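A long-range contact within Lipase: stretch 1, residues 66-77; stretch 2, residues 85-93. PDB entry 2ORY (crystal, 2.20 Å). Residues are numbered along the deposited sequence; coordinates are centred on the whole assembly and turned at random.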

# COMPACT_ATOMS: atom_id res chain seq x y z
N THR A 66 19.03 2.83 -8.03
CA THR A 66 18.00 3.51 -7.26
C THR A 66 16.87 2.52 -6.95
O THR A 66 16.51 1.69 -7.80
N ILE A 67 16.34 2.57 -5.73
CA ILE A 67 15.27 1.66 -5.33
C ILE A 67 14.14 2.38 -4.61
O ILE A 67 13.02 1.87 -4.53
N PHE A 68 14.42 3.57 -4.09
CA PHE A 68 13.43 4.32 -3.34
C PHE A 68 12.11 4.48 -4.06
O PHE A 68 11.09 4.62 -3.41
N ASN A 69 12.12 4.44 -5.39
CA ASN A 69 10.87 4.62 -6.14
C ASN A 69 10.39 3.36 -6.83
O ASN A 69 9.57 3.43 -7.73
N ASP A 70 10.93 2.22 -6.41
CA ASP A 70 10.53 0.94 -6.99
C ASP A 70 9.03 0.78 -6.82
O ASP A 70 8.45 1.32 -5.88
N ALA A 71 8.40 0.04 -7.72
CA ALA A 71 6.96 -0.18 -7.61
C ALA A 71 6.57 -1.40 -8.40
O ALA A 71 7.27 -1.80 -9.34
N MET A 72 5.44 -2.00 -8.03
CA MET A 72 4.93 -3.18 -8.72
C MET A 72 3.42 -3.30 -8.55
O MET A 72 2.89 -3.01 -7.49
N MET A 73 2.75 -3.73 -9.61
CA MET A 73 1.31 -3.92 -9.56
C MET A 73 0.91 -5.12 -10.40
O MET A 73 1.52 -5.37 -11.46
N TYR A 74 -0.06 -5.88 -9.91
CA TYR A 74 -0.59 -7.03 -10.64
C TYR A 74 -2.07 -7.17 -10.30
O TYR A 74 -2.58 -6.51 -9.37
N VAL A 75 -2.77 -7.98 -11.09
CA VAL A 75 -4.19 -8.23 -10.89
C VAL A 75 -4.46 -9.74 -10.82
O VAL A 75 -4.04 -10.48 -11.71
N ILE A 76 -5.14 -10.19 -9.77
CA ILE A 76 -5.48 -11.61 -9.60
C ILE A 76 -6.98 -11.73 -9.85
O ILE A 76 -7.76 -10.90 -9.38
N GLN A 77 -7.38 -12.75 -10.59
CA GLN A 77 -8.79 -12.98 -10.87
C GLN A 77 -9.20 -14.32 -10.27
O GLN A 77 -8.51 -15.32 -10.46
N TYR A 85 -12.05 -9.42 -9.27
CA TYR A 85 -10.62 -9.16 -9.33
C TYR A 85 -9.99 -8.49 -8.12
O TYR A 85 -10.65 -7.75 -7.37
N VAL A 86 -8.69 -8.74 -7.96
CA VAL A 86 -7.90 -8.10 -6.91
C VAL A 86 -6.75 -7.35 -7.59
O VAL A 86 -6.02 -7.95 -8.37
N ILE A 87 -6.61 -6.05 -7.35
CA ILE A 87 -5.47 -5.31 -7.89
C ILE A 87 -4.55 -5.07 -6.66
O ILE A 87 -4.94 -4.40 -5.71
N ALA A 88 -3.35 -5.65 -6.68
CA ALA A 88 -2.43 -5.49 -5.55
C ALA A 88 -1.26 -4.59 -5.95
O ALA A 88 -0.74 -4.69 -7.06
N ILE A 89 -0.85 -3.71 -5.04
CA ILE A 89 0.21 -2.75 -5.31
C ILE A 89 1.31 -2.78 -4.27
O ILE A 89 1.06 -2.91 -3.07
N ARG A 90 2.54 -2.66 -4.75
CA ARG A 90 3.73 -2.68 -3.90
C ARG A 90 4.58 -1.46 -4.24
O ARG A 90 4.56 -1.00 -5.38
N GLY A 91 5.30 -0.96 -3.25
CA GLY A 91 6.21 0.16 -3.42
C GLY A 91 7.61 -0.40 -3.17
O GLY A 91 7.86 -1.54 -3.50
N THR A 92 8.49 0.38 -2.55
CA THR A 92 9.86 -0.04 -2.25
C THR A 92 9.92 -0.94 -1.02
O THR A 92 8.95 -1.04 -0.27
N ASN A 93 11.06 -1.60 -0.82
CA ASN A 93 11.26 -2.46 0.34
C ASN A 93 10.87 -1.61 1.54
O ASN A 93 11.55 -0.63 1.88

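Residues 70-77 and 85-90 run as antiparallel neighbours, so alternate residue pairs satisfy each other's backbone N and O. In the hydrogen-bonded pairs both links close: Met72 N to Arg90 O is 3.0 Å and Arg90 N to Met72 O 2.8 Å; Tyr74 N to Ala88 O is 3.2 Å and Ala88 N to Tyr74 O 2.9 Å; Ile76 N to Val86 O is 2.8 Å and Val86 N to Ile76 O 2.7 Å.

Side chains then alternate between two faces. One carries Met73, Val75, Gln77, Tyr85, Ile87 and Ile89. Met73, extended at chi1 and chi2 (t, t) and p at chi3, sets SD 3.7 Å from Ile89 CG1 and 3.8 Å from Ile87 CG2, both isoleucines being m, t. Val75 (t) packs against Tyr85 and Ile87: Val75 CG1 lies 4.0 Å from Tyr85 CB and 4.3 Å from Ile87 CG1, and Val75 CG2 lies 4.0 Å from Ile87 CG1. Tyr85 (m) has its hydroxyl satisfied elsewhere in the structure.

On the other face Ala88 is well covered, and its CB is touched by Tyr74 and Ile76. Tyr74, with chi1 p, swings its ring over so that CE2 comes 3.4 Å from Ala88 CB, while its OH is bonded elsewhere. Ile76 (m, p) brings CD1 within 3.7 Å of Val86 CG1 and 4.4 Å of Ala88 CB. Arg90 (t, t, p) lays one guanidinium face against Met72, with Met72 CB 3.6 Å from Arg90 NE; NH1 is satisfied elsewhere, but the buried NE has no partner.

Beyond the ladder, Thr92 takes over the polar work. Its CA-to-CB bond points sideways, and chi1 m lets OG1 donate to Phe68 O at 2.6 Å. The same OG1 accepts from water 1 at 2.5 Å, and that water also donates to Asp70 O at 2.6 Å, satisfying a carbonyl that Thr92 N, 3.5 Å from Asp70 O, meets at too poor an angle. Water 2 accepts from Asn93 N at 2.8 Å and donates weakly to Asp70 OD2 at 3.3 Å.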

# COMPACT_ATOMS: atom_id res chain seq x y z
CB THR A 66 17.42 4.74 -7.99
OG1 THR A 66 16.36 5.30 -7.20
CG2 THR A 66 16.88 4.35 -9.39
CB ILE A 67 15.76 0.56 -4.36
CG1 ILE A 67 16.04 1.18 -2.99
CG2 ILE A 67 17.03 -0.14 -4.90
CD1 ILE A 67 16.22 0.16 -1.90
CB PHE A 68 13.96 5.71 -2.96
CG PHE A 68 14.98 5.70 -1.85
CD1 PHE A 68 15.50 6.89 -1.36
CD2 PHE A 68 15.45 4.49 -1.30
CE1 PHE A 68 16.47 6.90 -0.35
CE2 PHE A 68 16.42 4.49 -0.29
CZ PHE A 68 16.93 5.70 0.19
CB ASN A 69 11.02 5.73 -7.16
CG ASN A 69 11.43 7.03 -6.53
OD1 ASN A 69 10.72 7.57 -5.67
ND2 ASN A 69 12.61 7.54 -6.91
CB ASP A 70 11.24 -0.22 -6.29
CG ASP A 70 12.65 -0.46 -6.81
OD1 ASP A 70 12.96 -0.03 -7.94
OD2 ASP A 70 13.45 -1.09 -6.10
CB ALA A 71 6.21 1.02 -8.10
CB MET A 72 5.59 -4.46 -8.17
CG MET A 72 5.26 -5.73 -8.98
SD MET A 72 3.65 -6.54 -8.59
CE MET A 72 4.18 -7.75 -7.44
CB MET A 73 0.57 -2.66 -10.04
CG MET A 73 -0.97 -2.78 -10.09
SD MET A 73 -1.72 -1.19 -10.34
CE MET A 73 -1.13 -0.81 -12.02
CB TYR A 74 0.18 -8.33 -10.30
CG TYR A 74 0.05 -8.84 -8.88
CD1 TYR A 74 -0.77 -9.91 -8.57
CD2 TYR A 74 0.72 -8.21 -7.83
CE1 TYR A 74 -0.93 -10.34 -7.25
CE2 TYR A 74 0.56 -8.63 -6.50
CZ TYR A 74 -0.27 -9.70 -6.22
OH TYR A 74 -0.49 -10.08 -4.92
CB VAL A 75 -5.03 -7.63 -12.05
CG1 VAL A 75 -6.51 -7.78 -11.75
CG2 VAL A 75 -4.67 -6.16 -12.26
CB ILE A 76 -5.25 -12.14 -8.15
CG1 ILE A 76 -3.90 -11.68 -7.61
CG2 ILE A 76 -5.34 -13.65 -8.12
CD1 ILE A 76 -3.97 -10.29 -6.99
CB GLN A 77 -9.04 -13.00 -12.38
CG GLN A 77 -10.48 -13.34 -12.75
CD GLN A 77 -10.72 -13.40 -14.25
OE1 GLN A 77 -11.86 -13.50 -14.70
NE2 GLN A 77 -9.65 -13.35 -15.03
CB TYR A 85 -10.31 -8.28 -10.54
CG TYR A 85 -10.87 -8.78 -11.85
CD1 TYR A 85 -12.21 -8.56 -12.20
CD2 TYR A 85 -10.07 -9.49 -12.75
CE1 TYR A 85 -12.72 -9.03 -13.41
CE2 TYR A 85 -10.58 -9.97 -13.96
CZ TYR A 85 -11.90 -9.74 -14.28
OH TYR A 85 -12.40 -10.21 -15.48
CB VAL A 86 -7.26 -9.11 -5.92
CG1 VAL A 86 -6.34 -8.38 -4.96
CG2 VAL A 86 -8.33 -9.83 -5.13
CB ILE A 87 -5.89 -3.94 -8.44
CG1 ILE A 87 -6.82 -4.10 -9.64
CG2 ILE A 87 -4.65 -3.14 -8.78
CD1 ILE A 87 -7.31 -2.76 -10.18
CB ALA A 88 -1.93 -6.87 -5.08
CB ILE A 89 -0.41 -1.32 -5.40
CG1 ILE A 89 -1.31 -1.25 -6.66
CG2 ILE A 89 0.69 -0.23 -5.39
CD1 ILE A 89 -2.23 -0.06 -6.74
CB ARG A 90 4.55 -3.95 -4.22
CG ARG A 90 5.84 -4.12 -3.44
CD ARG A 90 6.75 -5.17 -4.06
NE ARG A 90 7.57 -4.61 -5.12
CZ ARG A 90 8.44 -5.31 -5.84
NH1 ARG A 90 8.61 -6.60 -5.61
NH2 ARG A 90 9.12 -4.72 -6.81
CB THR A 92 10.72 1.18 -1.95
OG1 THR A 92 10.38 2.19 -2.89
CG2 THR A 92 12.17 0.88 -2.09
CB ASN A 93 12.72 -2.85 0.46
CG ASN A 93 12.97 -3.83 1.57
OD1 ASN A 93 12.08 -4.11 2.39
ND2 ASN A 93 14.18 -4.37 1.62
O HOH W 1 8.55 3.26 -4.12
O HOH W 2 12.84 -2.07 -2.97